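Local atomic coordinates of phospholethanolamine N-methyltransferase 2 (Haemonchus contortus, PDB entry 4KRI), a protein that probably transfers methyl groups from S-adenosylmethionine to phosphomonomethylethanolamine and related phosphobases on the route to phosphocholine in a parasitic nematode. Residues N256-A259 / V260-R264; Y283-P287 / N288-Y292; R296-I299 / Q300-D304; S310-Y313 / R314-P318; Y348-L352 / E353-E357. All coordinates share one frame; numbering follows the deposited sequence.

Contact 1: residues N256-A259 / V260-R264. With SAH (S-adenosyl-L-homocysteine), chain D.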
# COMPACT_ATOMS: atom_id res chain seq x y z
N ASN A 256 -7.30 -1.29 4.71
CA ASN A 256 -8.70 -1.36 4.30
C ASN A 256 -8.86 -1.47 2.78
O ASN A 256 -9.63 -2.29 2.29
CB ASN A 256 -9.50 -0.17 4.81
CG ASN A 256 -9.83 -0.26 6.28
OD1 ASN A 256 -9.74 -1.33 6.88
ND2 ASN A 256 -10.24 0.87 6.86
N MET A 257 -8.12 -0.63 2.06
CA MET A 257 -8.12 -0.64 0.60
C MET A 257 -7.57 -1.95 0.05
O MET A 257 -8.19 -2.61 -0.78
CB MET A 257 -7.26 0.51 0.06
CG MET A 257 -7.87 1.87 0.20
SD MET A 257 -9.25 2.04 -0.94
CE MET A 257 -9.31 3.80 -1.12
N LEU A 258 -6.38 -2.32 0.52
CA LEU A 258 -5.71 -3.46 -0.09
C LEU A 258 -6.39 -4.78 0.28
O LEU A 258 -6.33 -5.74 -0.49
CB LEU A 258 -4.22 -3.47 0.28
CG LEU A 258 -3.38 -3.97 -0.90
CD1 LEU A 258 -3.41 -2.95 -2.02
CD2 LEU A 258 -1.96 -4.30 -0.49
N ALA A 259 -7.06 -4.83 1.43
CA ALA A 259 -7.83 -6.02 1.77
C ALA A 259 -8.81 -6.36 0.65
O ALA A 259 -9.01 -7.54 0.32
CB ALA A 259 -8.57 -5.82 3.08
N VAL A 260 -9.43 -5.33 0.08
CA VAL A 260 -10.41 -5.50 -0.99
C VAL A 260 -9.73 -5.92 -2.29
O VAL A 260 -10.17 -6.85 -2.97
CB VAL A 260 -11.20 -4.21 -1.23
CG1 VAL A 260 -12.19 -4.40 -2.36
CG2 VAL A 260 -11.91 -3.78 0.04
N ALA A 261 -8.65 -5.23 -2.63
CA ALA A 261 -7.89 -5.59 -3.82
C ALA A 261 -7.43 -7.05 -3.78
O ALA A 261 -7.54 -7.77 -4.77
CB ALA A 261 -6.69 -4.64 -3.99
N LEU A 262 -6.93 -7.47 -2.62
CA LEU A 262 -6.38 -8.80 -2.44
C LEU A 262 -7.47 -9.84 -2.50
O LEU A 262 -7.29 -10.87 -3.14
CB LEU A 262 -5.62 -8.89 -1.11
CG LEU A 262 -4.26 -8.20 -1.14
CD1 LEU A 262 -3.81 -7.86 0.27
CD2 LEU A 262 -3.25 -9.13 -1.78
N GLU A 263 -8.61 -9.57 -1.85
CA GLU A 263 -9.72 -10.51 -1.87
C GLU A 263 -10.15 -10.75 -3.30
O GLU A 263 -10.42 -11.89 -3.71
CB GLU A 263 -10.90 -9.93 -1.09
CG GLU A 263 -12.17 -10.76 -1.18
CD GLU A 263 -13.32 -10.16 -0.38
OE1 GLU A 263 -13.09 -9.18 0.36
OE2 GLU A 263 -14.45 -10.67 -0.50
N ARG A 264 -10.20 -9.67 -4.07
CA ARG A 264 -10.71 -9.75 -5.43
C ARG A 264 -9.76 -10.43 -6.40
O ARG A 264 -10.19 -11.22 -7.24
CB ARG A 264 -11.17 -8.37 -5.90
CG ARG A 264 -12.44 -7.94 -5.19
CD ARG A 264 -12.91 -6.56 -5.58
NE ARG A 264 -13.98 -6.13 -4.69
CZ ARG A 264 -14.65 -4.99 -4.82
NH1 ARG A 264 -14.38 -4.16 -5.81
NH2 ARG A 264 -15.61 -4.69 -3.95
N SAH D . -5.51 4.51 -7.76
CA SAH D . -6.79 3.96 -7.24
CB SAH D . -7.01 4.46 -5.76
CG SAH D . -7.28 5.95 -5.54
SD SAH D . -7.47 6.37 -3.78
C SAH D . -7.92 4.23 -8.15
O SAH D . -7.72 4.77 -9.23
OXT SAH D . -9.00 3.71 -7.92
C5' SAH D . -5.86 6.89 -3.16
C4' SAH D . -5.08 5.87 -2.56
O4' SAH D . -3.74 6.38 -2.32
C3' SAH D . -5.61 5.53 -1.22
O3' SAH D . -5.96 4.16 -1.20
C2' SAH D . -4.52 5.79 -0.28
O2' SAH D . -4.45 4.84 0.76
C1' SAH D . -3.31 5.74 -1.16
N9 SAH D . -2.11 6.41 -0.55
C8 SAH D . -2.03 7.67 -0.07
N7 SAH D . -0.77 7.89 0.32
C5 SAH D . -0.04 6.79 0.07
C6 SAH D . 1.31 6.46 0.27
N6 SAH D . 2.19 7.36 0.83
N1 SAH D . 1.72 5.23 -0.11
C2 SAH D . 0.88 4.35 -0.65
N3 SAH D . -0.41 4.63 -0.86
C4 SAH D . -0.90 5.83 -0.50
O HOH W 1 -11.68 -8.06 2.36
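L258 meets A261 and L262 one helical turn further on. Its CG lies 4.1 Å from L262 CD1, and the two leucine side chains cross at a slant. Its CD1 touches A261 CB at 4.2 Å. On another side of the helix, CG2 of V260 rests 3.5 Å from N256 O. V260 CG1, anti to the backbone N (chi1 179°), reaches forward instead and lies over one face of the R264 guanidinium, toward its rim. The backbone holds these groups in place with regular i to i+4 bonds, among them L262 N to L258 O at 2.8 Å. A261 N also bonds to M257 O, which takes a second, weak bond from V260 N. A259 O accepts from E263 N and, weakly, from a water. The same water donates to E263 OE1 at 2.7 Å and so joins the side chain to the turn before it. The other carboxylate oxygen, OE2, forms a salt bridge with K267. R264 pairs with E194. Helix 255-268 links the parallel strands 247-252 and 273-277 in the Rossmann-like methyltransferase domain, and L258, A261 and L262 all pack on Y275. At the start of the helix M257 bends at chi2 and meets the ribose of S-adenosylhomocysteine, its CG 3.3 Å from O3'. The ribose O3' therefore meets carbon atoms of the methionine here, while D252 is among the polar groups that bind the ligand.

Contact 2: residues Y283-P287 / N288-Y292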
# COMPACT_ATOMS: atom_id res chain seq x y z
N TYR A 283 9.24 2.80 1.15
CA TYR A 283 9.54 1.43 0.79
C TYR A 283 10.69 1.28 -0.19
O TYR A 283 10.89 2.11 -1.07
CB TYR A 283 8.28 0.77 0.22
CG TYR A 283 8.43 -0.71 -0.00
CD1 TYR A 283 8.23 -1.61 1.03
CD2 TYR A 283 8.77 -1.21 -1.26
CE1 TYR A 283 8.35 -2.97 0.83
CE2 TYR A 283 8.90 -2.57 -1.47
CZ TYR A 283 8.68 -3.45 -0.42
OH TYR A 283 8.80 -4.81 -0.61
N GLU A 284 11.44 0.19 -0.03
CA GLU A 284 12.63 -0.06 -0.84
C GLU A 284 12.25 -0.77 -2.14
O GLU A 284 12.20 -2.00 -2.18
CB GLU A 284 13.62 -0.91 -0.04
CG GLU A 284 15.04 -0.93 -0.59
CD GLU A 284 15.84 0.29 -0.18
OE1 GLU A 284 15.25 1.25 0.36
OE2 GLU A 284 17.08 0.28 -0.39
N PHE A 285 12.00 -0.00 -3.19
CA PHE A 285 11.73 -0.59 -4.51
C PHE A 285 13.03 -0.98 -5.19
O PHE A 285 14.09 -0.40 -4.91
CB PHE A 285 10.96 0.39 -5.40
CG PHE A 285 9.56 0.64 -4.92
CD1 PHE A 285 8.63 -0.39 -4.93
CD2 PHE A 285 9.18 1.88 -4.45
CE1 PHE A 285 7.34 -0.18 -4.49
CE2 PHE A 285 7.88 2.10 -4.00
CZ PHE A 285 6.97 1.06 -4.02
N GLU A 286 12.97 -1.96 -6.08
CA GLU A 286 14.15 -2.38 -6.81
C GLU A 286 14.51 -1.25 -7.77
O GLU A 286 13.65 -0.79 -8.52
CB GLU A 286 13.89 -3.65 -7.60
CG GLU A 286 15.14 -4.38 -7.97
CD GLU A 286 15.91 -4.85 -6.75
OE1 GLU A 286 15.26 -5.21 -5.74
OE2 GLU A 286 17.15 -4.85 -6.80
N PRO A 287 15.77 -0.81 -7.76
CA PRO A 287 16.09 0.30 -8.66
C PRO A 287 16.14 -0.15 -10.12
O PRO A 287 16.48 -1.32 -10.40
CB PRO A 287 17.49 0.73 -8.22
CG PRO A 287 17.82 -0.09 -6.99
CD PRO A 287 16.94 -1.29 -7.01
N ASN A 288 15.82 0.78 -11.02
CA ASN A 288 15.96 0.57 -12.46
C ASN A 288 15.20 -0.65 -12.93
O ASN A 288 15.67 -1.39 -13.78
CB ASN A 288 17.43 0.41 -12.84
CG ASN A 288 18.25 1.64 -12.51
OD1 ASN A 288 17.90 2.76 -12.90
ND2 ASN A 288 19.34 1.45 -11.77
N SER A 289 14.01 -0.86 -12.38
CA SER A 289 13.33 -2.12 -12.61
C SER A 289 11.96 -1.98 -13.27
O SER A 289 11.47 -2.95 -13.87
CB SER A 289 13.22 -2.92 -11.31
OG SER A 289 12.30 -2.33 -10.43
N PHE A 290 11.35 -0.80 -13.17
CA PHE A 290 10.02 -0.61 -13.74
C PHE A 290 10.02 0.11 -15.08
O PHE A 290 10.69 1.13 -15.26
CB PHE A 290 9.09 0.14 -12.75
CG PHE A 290 8.73 -0.69 -11.55
CD1 PHE A 290 7.75 -1.66 -11.64
CD2 PHE A 290 9.39 -0.52 -10.34
CE1 PHE A 290 7.42 -2.44 -10.54
CE2 PHE A 290 9.06 -1.30 -9.24
CZ PHE A 290 8.08 -2.25 -9.34
N ASP A 291 9.22 -0.40 -16.02
CA ASP A 291 8.99 0.32 -17.27
C ASP A 291 8.10 1.55 -17.08
O ASP A 291 8.28 2.55 -17.78
CB ASP A 291 8.36 -0.62 -18.31
CG ASP A 291 9.28 -1.74 -18.70
OD1 ASP A 291 10.25 -1.47 -19.45
OD2 ASP A 291 9.06 -2.89 -18.23
N TYR A 292 7.15 1.46 -16.15
CA TYR A 292 6.17 2.51 -15.92
C TYR A 292 5.91 2.66 -14.45
O TYR A 292 5.91 1.68 -13.71
CB TYR A 292 4.82 2.17 -16.60
CG TYR A 292 4.99 1.86 -18.05
CD1 TYR A 292 5.20 2.88 -18.98
CD2 TYR A 292 4.94 0.55 -18.51
CE1 TYR A 292 5.37 2.60 -20.32
CE2 TYR A 292 5.12 0.26 -19.85
CZ TYR A 292 5.33 1.28 -20.75
OH TYR A 292 5.51 1.00 -22.08
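The loop that leads into strand 290-296 of the Rossmann-like methyltransferase domain turns sharply at P287 and N288. One side-chain bond spans this turn: S289 OG donates to E286 O at 2.8 Å. The hydroxyl does not sit on a carbonyl lone pair but stands above the carbonyl plane, 46° out of it. S289 chi1 of 71° sets OG between its own backbone N and carbonyl carbon, which turns it back over the corner. There it also touches E286 CB at 3.5 Å. N288 has positive phi (56°), and the chain bends sharply here. This sets its CB beside the P287 carbonyl, 3.1 Å from O. N288 OD1 bonds to K431 near the C-terminus. Beneath the turn, on its buried side, F285 CD1 approaches F290 CE2 at 4.4 Å. The two rings meet obliquely and loosely. Y283 CD2 lies over one face of the F285 ring, near its rim. L227 of strand 225-229 and A315 of helix 305-315 touch both phenylalanines, and R225 makes a cation-pi contact with F290. The polar and apolar parts of the turn are thus divided. Two phenylalanines anchor its ends in the core, while at the more exposed corner the serine hydroxyl helps to hold the bend, with backbone bonds of N288 to R314 and S289 to A315.

Contact 3: residues R296-I299 / Q300-D304. With SAH (S-adenosyl-L-homocysteine), chain D.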
# COMPACT_ATOMS: atom_id res chain seq x y z
N ARG A 296 -2.71 7.15 -9.75
CA ARG A 296 -3.98 7.76 -10.13
C ARG A 296 -4.72 8.34 -8.92
O ARG A 296 -5.28 7.59 -8.11
CB ARG A 296 -4.82 6.68 -10.82
CG ARG A 296 -6.15 7.15 -11.31
CD ARG A 296 -6.06 7.97 -12.59
NE ARG A 296 -7.23 8.85 -12.57
CZ ARG A 296 -8.44 8.44 -12.92
NH1 ARG A 296 -8.62 7.21 -13.38
NH2 ARG A 296 -9.47 9.27 -12.83
N ASP A 297 -4.66 9.66 -8.78
CA ASP A 297 -5.40 10.41 -7.77
C ASP A 297 -5.04 9.98 -6.35
O ASP A 297 -5.90 9.85 -5.48
CB ASP A 297 -6.90 10.33 -8.08
CG ASP A 297 -7.22 10.88 -9.46
OD1 ASP A 297 -6.54 11.85 -9.88
OD2 ASP A 297 -8.10 10.33 -10.15
N CYS A 298 -3.74 9.81 -6.14
CA CYS A 298 -3.17 9.42 -4.86
C CYS A 298 -2.33 10.53 -4.23
O CYS A 298 -2.42 10.78 -3.03
CB CYS A 298 -2.30 8.17 -5.05
SG CYS A 298 -1.03 7.87 -3.77
N ILE A 299 -1.52 11.21 -5.04
CA ILE A 299 -0.43 11.96 -4.42
C ILE A 299 -0.82 13.26 -3.74
O ILE A 299 0.01 13.85 -3.07
CB ILE A 299 0.82 12.14 -5.34
CG1 ILE A 299 0.57 13.20 -6.41
CG2 ILE A 299 1.24 10.80 -5.95
CD1 ILE A 299 1.88 13.71 -7.05
N GLN A 300 -2.08 13.67 -3.85
CA GLN A 300 -2.55 14.78 -3.02
C GLN A 300 -2.50 14.41 -1.53
O GLN A 300 -2.56 15.28 -0.66
CB GLN A 300 -3.95 15.26 -3.43
CG GLN A 300 -5.09 14.29 -3.12
CD GLN A 300 -5.24 13.21 -4.16
OE1 GLN A 300 -4.84 13.39 -5.32
NE2 GLN A 300 -5.81 12.08 -3.77
N HIS A 301 -2.38 13.11 -1.24
CA HIS A 301 -2.22 12.62 0.14
C HIS A 301 -0.79 12.78 0.66
O HIS A 301 -0.55 12.71 1.87
CB HIS A 301 -2.59 11.13 0.23
CG HIS A 301 -4.05 10.85 0.11
ND1 HIS A 301 -4.96 11.22 1.07
CD2 HIS A 301 -4.76 10.18 -0.84
CE1 HIS A 301 -6.17 10.82 0.72
NE2 HIS A 301 -6.07 10.18 -0.44
N ILE A 302 0.16 13.01 -0.25
CA ILE A 302 1.58 12.90 0.09
C ILE A 302 2.26 14.26 0.17
O ILE A 302 2.29 15.00 -0.82
CB ILE A 302 2.31 12.02 -0.94
CG1 ILE A 302 1.75 10.60 -0.86
CG2 ILE A 302 3.81 12.00 -0.68
CD1 ILE A 302 2.29 9.66 -1.95
N LYS A 303 2.80 14.58 1.35
CA LYS A 303 3.40 15.90 1.57
C LYS A 303 4.72 16.05 0.82
O LYS A 303 4.91 17.03 0.09
CB LYS A 303 3.61 16.13 3.07
CG LYS A 303 4.23 17.50 3.41
CD LYS A 303 4.28 17.71 4.91
CE LYS A 303 4.82 19.09 5.22
NZ LYS A 303 4.86 19.39 6.67
N ASP A 304 5.63 15.10 1.01
CA ASP A 304 6.97 15.24 0.45
C ASP A 304 7.05 14.81 -1.01
O ASP A 304 7.56 13.74 -1.32
CB ASP A 304 8.00 14.44 1.27
CG ASP A 304 9.42 14.95 1.10
OD1 ASP A 304 9.72 15.61 0.07
OD2 ASP A 304 10.25 14.70 2.00
N SAH D . -5.51 4.51 -7.76
CA SAH D . -6.79 3.96 -7.24
CB SAH D . -7.01 4.46 -5.76
CG SAH D . -7.28 5.95 -5.54
SD SAH D . -7.47 6.37 -3.78
C SAH D . -7.92 4.23 -8.15
O SAH D . -7.72 4.77 -9.23
OXT SAH D . -9.00 3.71 -7.92
C5' SAH D . -5.86 6.89 -3.16
C4' SAH D . -5.08 5.87 -2.56
O4' SAH D . -3.74 6.38 -2.32
C3' SAH D . -5.61 5.53 -1.22
O3' SAH D . -5.96 4.16 -1.20
C2' SAH D . -4.52 5.79 -0.28
O2' SAH D . -4.45 4.84 0.76
C1' SAH D . -3.31 5.74 -1.16
N9 SAH D . -2.11 6.41 -0.55
C8 SAH D . -2.03 7.67 -0.07
N7 SAH D . -0.77 7.89 0.32
C5 SAH D . -0.04 6.79 0.07
C6 SAH D . 1.31 6.46 0.27
N6 SAH D . 2.19 7.36 0.83
N1 SAH D . 1.72 5.23 -0.11
C2 SAH D . 0.88 4.35 -0.65
N3 SAH D . -0.41 4.63 -0.86
C4 SAH D . -0.90 5.83 -0.50
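The Q300 side chain folds back to the D297 carbonyl. Its chain bends at chi2 (-82°), and NE2 donates to D297 O at 2.8 Å in a nearly straight bond. D297 O lies in the amide plane of Q300, but the amide N stands well above the carbonyl plane of D297. OE1 accepts from Y327 N, so both ends of the amide are held. The H301 ring has C298 O at its edge, near the ring plane. The same oxygen accepts from H301 N at 2.9 Å, and I302 N bonds to I299 O at 2.9 Å, two i to i+3 bonds of a short 3-10 turn. H301 CB lies 3.5 Å from C8 of the S-adenosylhomocysteine adenine, and NE2 bonds to Y185. C298 and I302 also line the pocket: SG approaches the ribose O4' at 3.4 Å, and I302 CD1 lies 3.6 Å from N6. The CD1 methyl also meets C298 SG and I299 CG2, packing between the adenine and these side chains. R296 NE forms a salt bridge with D297 OD2 at 3.0 Å, and R296 O accepts from the ligand amino N. D297 OD1 bonds to W424 and T325. D297 and Q300 also line the phosphomonomethylethanolamine pocket. The turn joins strand 290-296 to helix 305-315, with I299 between L308 and F309 of that helix and I324 and M326 of strand 320-329.

Contact 4: residues S310-Y313 / R314-P318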
# COMPACT_ATOMS: atom_id res chain seq x y z
N SER A 310 11.89 11.49 -6.31
CA SER A 310 13.23 10.88 -6.36
C SER A 310 13.14 9.35 -6.25
O SER A 310 13.90 8.63 -6.90
CB SER A 310 14.14 11.43 -5.26
OG SER A 310 13.76 10.89 -4.00
N ARG A 311 12.20 8.87 -5.43
CA ARG A 311 11.99 7.43 -5.31
C ARG A 311 11.43 6.81 -6.60
O ARG A 311 11.83 5.71 -7.01
CB ARG A 311 11.03 7.13 -4.16
CG ARG A 311 11.56 7.49 -2.79
CD ARG A 311 11.21 6.36 -1.82
NE ARG A 311 11.71 6.58 -0.47
CZ ARG A 311 12.99 6.71 -0.15
NH1 ARG A 311 13.93 6.67 -1.10
NH2 ARG A 311 13.35 6.89 1.12
N ILE A 312 10.52 7.52 -7.25
CA ILE A 312 10.00 7.10 -8.54
C ILE A 312 11.10 7.07 -9.59
O ILE A 312 11.23 6.11 -10.34
CB ILE A 312 8.85 8.04 -9.00
CG1 ILE A 312 7.61 7.81 -8.15
CG2 ILE A 312 8.56 7.87 -10.49
CD1 ILE A 312 6.51 8.83 -8.40
N TYR A 313 11.90 8.14 -9.65
CA TYR A 313 13.02 8.20 -10.58
C TYR A 313 13.95 7.01 -10.37
O TYR A 313 14.40 6.38 -11.34
CB TYR A 313 13.77 9.52 -10.38
CG TYR A 313 14.86 9.78 -11.38
CD1 TYR A 313 14.62 10.57 -12.49
CD2 TYR A 313 16.13 9.26 -11.21
CE1 TYR A 313 15.63 10.82 -13.42
CE2 TYR A 313 17.14 9.51 -12.13
CZ TYR A 313 16.88 10.29 -13.23
OH TYR A 313 17.87 10.54 -14.15
N ARG A 314 14.25 6.69 -9.12
CA ARG A 314 15.15 5.59 -8.79
C ARG A 314 14.60 4.24 -9.28
O ARG A 314 15.34 3.41 -9.83
CB ARG A 314 15.36 5.53 -7.27
CG ARG A 314 16.16 4.35 -6.77
CD ARG A 314 16.35 4.43 -5.26
NE ARG A 314 17.15 3.32 -4.74
CZ ARG A 314 16.65 2.14 -4.40
NH1 ARG A 314 15.34 1.91 -4.53
NH2 ARG A 314 17.44 1.17 -3.94
N ALA A 315 13.29 4.04 -9.11
CA ALA A 315 12.67 2.75 -9.41
C ALA A 315 12.48 2.51 -10.91
O ALA A 315 12.40 1.37 -11.35
CB ALA A 315 11.34 2.63 -8.69
N LEU A 316 12.40 3.59 -11.69
CA LEU A 316 12.22 3.46 -13.15
C LEU A 316 13.49 2.98 -13.82
O LEU A 316 14.60 3.36 -13.43
CB LEU A 316 11.83 4.81 -13.77
CG LEU A 316 10.38 5.26 -13.65
CD1 LEU A 316 10.25 6.73 -14.06
CD2 LEU A 316 9.51 4.39 -14.53
N LYS A 317 13.33 2.14 -14.85
CA LYS A 317 14.41 1.85 -15.79
C LYS A 317 14.77 3.13 -16.54
O LYS A 317 13.91 3.98 -16.74
CB LYS A 317 13.95 0.77 -16.79
CG LYS A 317 13.56 -0.54 -16.14
CD LYS A 317 12.72 -1.45 -17.06
CE LYS A 317 13.45 -1.79 -18.35
NZ LYS A 317 12.71 -2.80 -19.17
N PRO A 318 16.04 3.28 -16.93
CA PRO A 318 16.38 4.36 -17.87
C PRO A 318 15.44 4.29 -19.08
O PRO A 318 15.24 3.18 -19.61
CB PRO A 318 17.81 4.01 -18.29
CG PRO A 318 18.37 3.23 -17.13
CD PRO A 318 17.20 2.44 -16.59
O HOH W 2 12.64 3.55 -5.20
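The guanidinium of R314 holds a water at its edge, in its plane, with NH1 donating at 3.2 Å. That water donates in turn to R311 O at 2.9 Å, so the side chain is tied to the turn before it. R314 runs straight from CG to NE, with chi1 at 174°, which carries the flat group clear of the helix. NH1 also bonds to F285 O, and NH2 has a long, weak ion pair with E284. R311 NE bonds to C281 O. The two arginine ends stay apart, with R311 NH1 5.9 Å from R314 NE. R314 N approaches the Y313 ring obliquely, and this ring meets the F364 ring edge-to-face. This is the last turn of helix 305-315 in the Rossmann-like domain, just before the chain enters strand 316-317. L316 is the first residue to leave helical geometry. Its N still bonds to I312 O at 3.1 Å, and makes a weak second bond to Y313 O. A315 N likewise bonds to R311 O, with a weaker link to I312 O. On the buried side I312 and L316 lie side by side, pointing the same way. CG2 of I312, the branch anti to the backbone N, touches L316 CD1 at 4.1 Å. Both pack on V293 of strand 290-296, while A315 packs on F290. K431, near the C-terminus of the chain, bonds through NZ to the carbonyl oxygens of Y313 and L316.

Contact 5: residues Y348-L352 / E353-E357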
# COMPACT_ATOMS: atom_id res chain seq x y z
N TYR A 348 -2.19 17.70 0.64
CA TYR A 348 -1.08 18.61 0.39
C TYR A 348 -1.07 18.95 -1.09
O TYR A 348 -0.43 18.27 -1.90
CB TYR A 348 0.25 17.95 0.82
CG TYR A 348 0.33 17.76 2.31
CD1 TYR A 348 0.72 18.81 3.14
CD2 TYR A 348 -0.03 16.56 2.90
CE1 TYR A 348 0.77 18.65 4.50
CE2 TYR A 348 0.02 16.40 4.28
CZ TYR A 348 0.43 17.45 5.07
OH TYR A 348 0.49 17.31 6.43
N LEU A 349 -1.82 19.99 -1.45
CA LEU A 349 -2.01 20.31 -2.87
C LEU A 349 -0.92 21.19 -3.47
O LEU A 349 -0.41 22.11 -2.82
CB LEU A 349 -3.36 21.00 -3.10
CG LEU A 349 -4.60 20.25 -2.61
CD1 LEU A 349 -5.83 21.15 -2.75
CD2 LEU A 349 -4.78 18.93 -3.36
N LYS A 350 -0.59 20.90 -4.73
CA LYS A 350 0.37 21.68 -5.49
C LYS A 350 -0.27 22.13 -6.79
O LYS A 350 -1.30 21.58 -7.21
CB LYS A 350 1.59 20.83 -5.83
CG LYS A 350 2.32 20.26 -4.64
CD LYS A 350 3.71 20.83 -4.57
CE LYS A 350 4.67 19.89 -3.89
NZ LYS A 350 4.42 19.74 -2.44
N ASN A 351 0.34 23.12 -7.45
CA ASN A 351 -0.08 23.50 -8.80
C ASN A 351 0.85 22.90 -9.84
O ASN A 351 1.82 22.22 -9.48
CB ASN A 351 -0.22 25.03 -8.94
CG ASN A 351 1.10 25.76 -8.73
OD1 ASN A 351 2.17 25.27 -9.07
ND2 ASN A 351 1.02 26.97 -8.18
N LEU A 352 0.55 23.10 -11.12
CA LEU A 352 1.34 22.45 -12.16
C LEU A 352 2.76 23.00 -12.22
O LEU A 352 3.71 22.26 -12.53
CB LEU A 352 0.67 22.59 -13.53
CG LEU A 352 -0.55 21.69 -13.79
CD1 LEU A 352 -1.13 21.96 -15.17
CD2 LEU A 352 -0.17 20.24 -13.65
N GLU A 353 2.90 24.28 -11.93
CA GLU A 353 4.21 24.93 -11.93
C GLU A 353 5.10 24.22 -10.92
O GLU A 353 6.28 23.98 -11.18
CB GLU A 353 4.09 26.41 -11.53
CG GLU A 353 3.24 27.26 -12.47
CD GLU A 353 2.56 28.43 -11.76
OE1 GLU A 353 3.18 29.04 -10.87
OE2 GLU A 353 1.39 28.75 -12.10
N GLN A 354 4.52 23.89 -9.77
CA GLN A 354 5.30 23.28 -8.70
C GLN A 354 5.71 21.86 -9.05
O GLN A 354 6.85 21.45 -8.79
CB GLN A 354 4.50 23.33 -7.39
CG GLN A 354 4.41 24.74 -6.83
CD GLN A 354 3.43 24.84 -5.68
OE1 GLN A 354 2.33 24.30 -5.74
NE2 GLN A 354 3.83 25.54 -4.63
N ILE A 355 4.79 21.11 -9.64
CA ILE A 355 5.07 19.75 -10.06
C ILE A 355 6.18 19.74 -11.10
O ILE A 355 7.11 18.94 -11.02
CB ILE A 355 3.80 19.08 -10.60
CG1 ILE A 355 2.78 18.93 -9.47
CG2 ILE A 355 4.13 17.71 -11.18
CD1 ILE A 355 3.28 18.02 -8.34
N GLU A 356 6.11 20.66 -12.07
CA GLU A 356 7.15 20.69 -13.10
C GLU A 356 8.52 21.04 -12.51
O GLU A 356 9.53 20.46 -12.91
CB GLU A 356 6.78 21.66 -14.23
CG GLU A 356 7.71 21.54 -15.44
CD GLU A 356 7.22 22.33 -16.63
OE1 GLU A 356 6.09 22.87 -16.58
OE2 GLU A 356 7.96 22.41 -17.64
N GLU A 357 8.56 21.99 -11.57
CA GLU A 357 9.81 22.37 -10.89
C GLU A 357 10.46 21.17 -10.22
O GLU A 357 11.67 20.93 -10.36
CB GLU A 357 9.53 23.44 -9.82
CG GLU A 357 9.22 24.83 -10.34
CD GLU A 357 8.63 25.73 -9.26
OE1 GLU A 357 8.49 25.28 -8.10
OE2 GLU A 357 8.29 26.89 -9.57
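N351 and Q354 form a capping box at the start of helix 352-362, and this is the tight part of the contact. N351 OD1 accepts from Q354 N at 2.8 Å; the donor N lies nearly in line with the side-chain C=O, though the N-H is somewhat bent (148°). In return Q354 OE1 accepts from N351 N at 2.9 Å, in the carbonyl plane. The two side chains cross at about a right angle, with their amide planes 42° apart. N351 chi1 of 62° swings CG between backbone N and carbonyl carbon and brings OD1 over the first turn. Q354 is extended beyond CG, so its amide reaches back to the residue before the helix. OE1 also lies 3.3 Å from K350 CA. Backbone bonds continue the helix from here, with I355 N to N351 O and E356 N to L352 O. K350 crosses Q354 at about a right angle, with CD 3.9 Å from Q354 CB; its CB meets I355 CD1 at 4.1 Å, and the end of the chain leads away. E353 is the loose, exposed side: its OE1 stays 4.0 Å from N351 ND2, while OE2 bonds to H331. E356 OE2 forms a salt bridge with K360. The helix lies against its neighbours through apolar side chains: L352 packs on V369 of strand 367-371, and I355 reaches M326 of strand 320-329 and F309 of helix 305-315.

How the contacts relate
All five contacts are local, and they follow one another along the chain. Contacts 1 and 3 both touch S-adenosylhomocysteine, with nearest atoms about 7 Å apart; contact 3 also belongs to the phosphobase pocket. Contacts 2 and 4 are closely joined, their centres 6 Å apart. P287 CG packs 3.3 Å from R314 NH2, and K317 NZ forms a salt bridge with D291 OD1 at 2.8 Å. Contact 5 adjoins contact 3 through Q300 O and Y348 N, 2.8 Å apart and probably hydrogen-bonded. Contacts 3 and 4 stand near opposite ends of helix 305-315, their centres 17 Å apart.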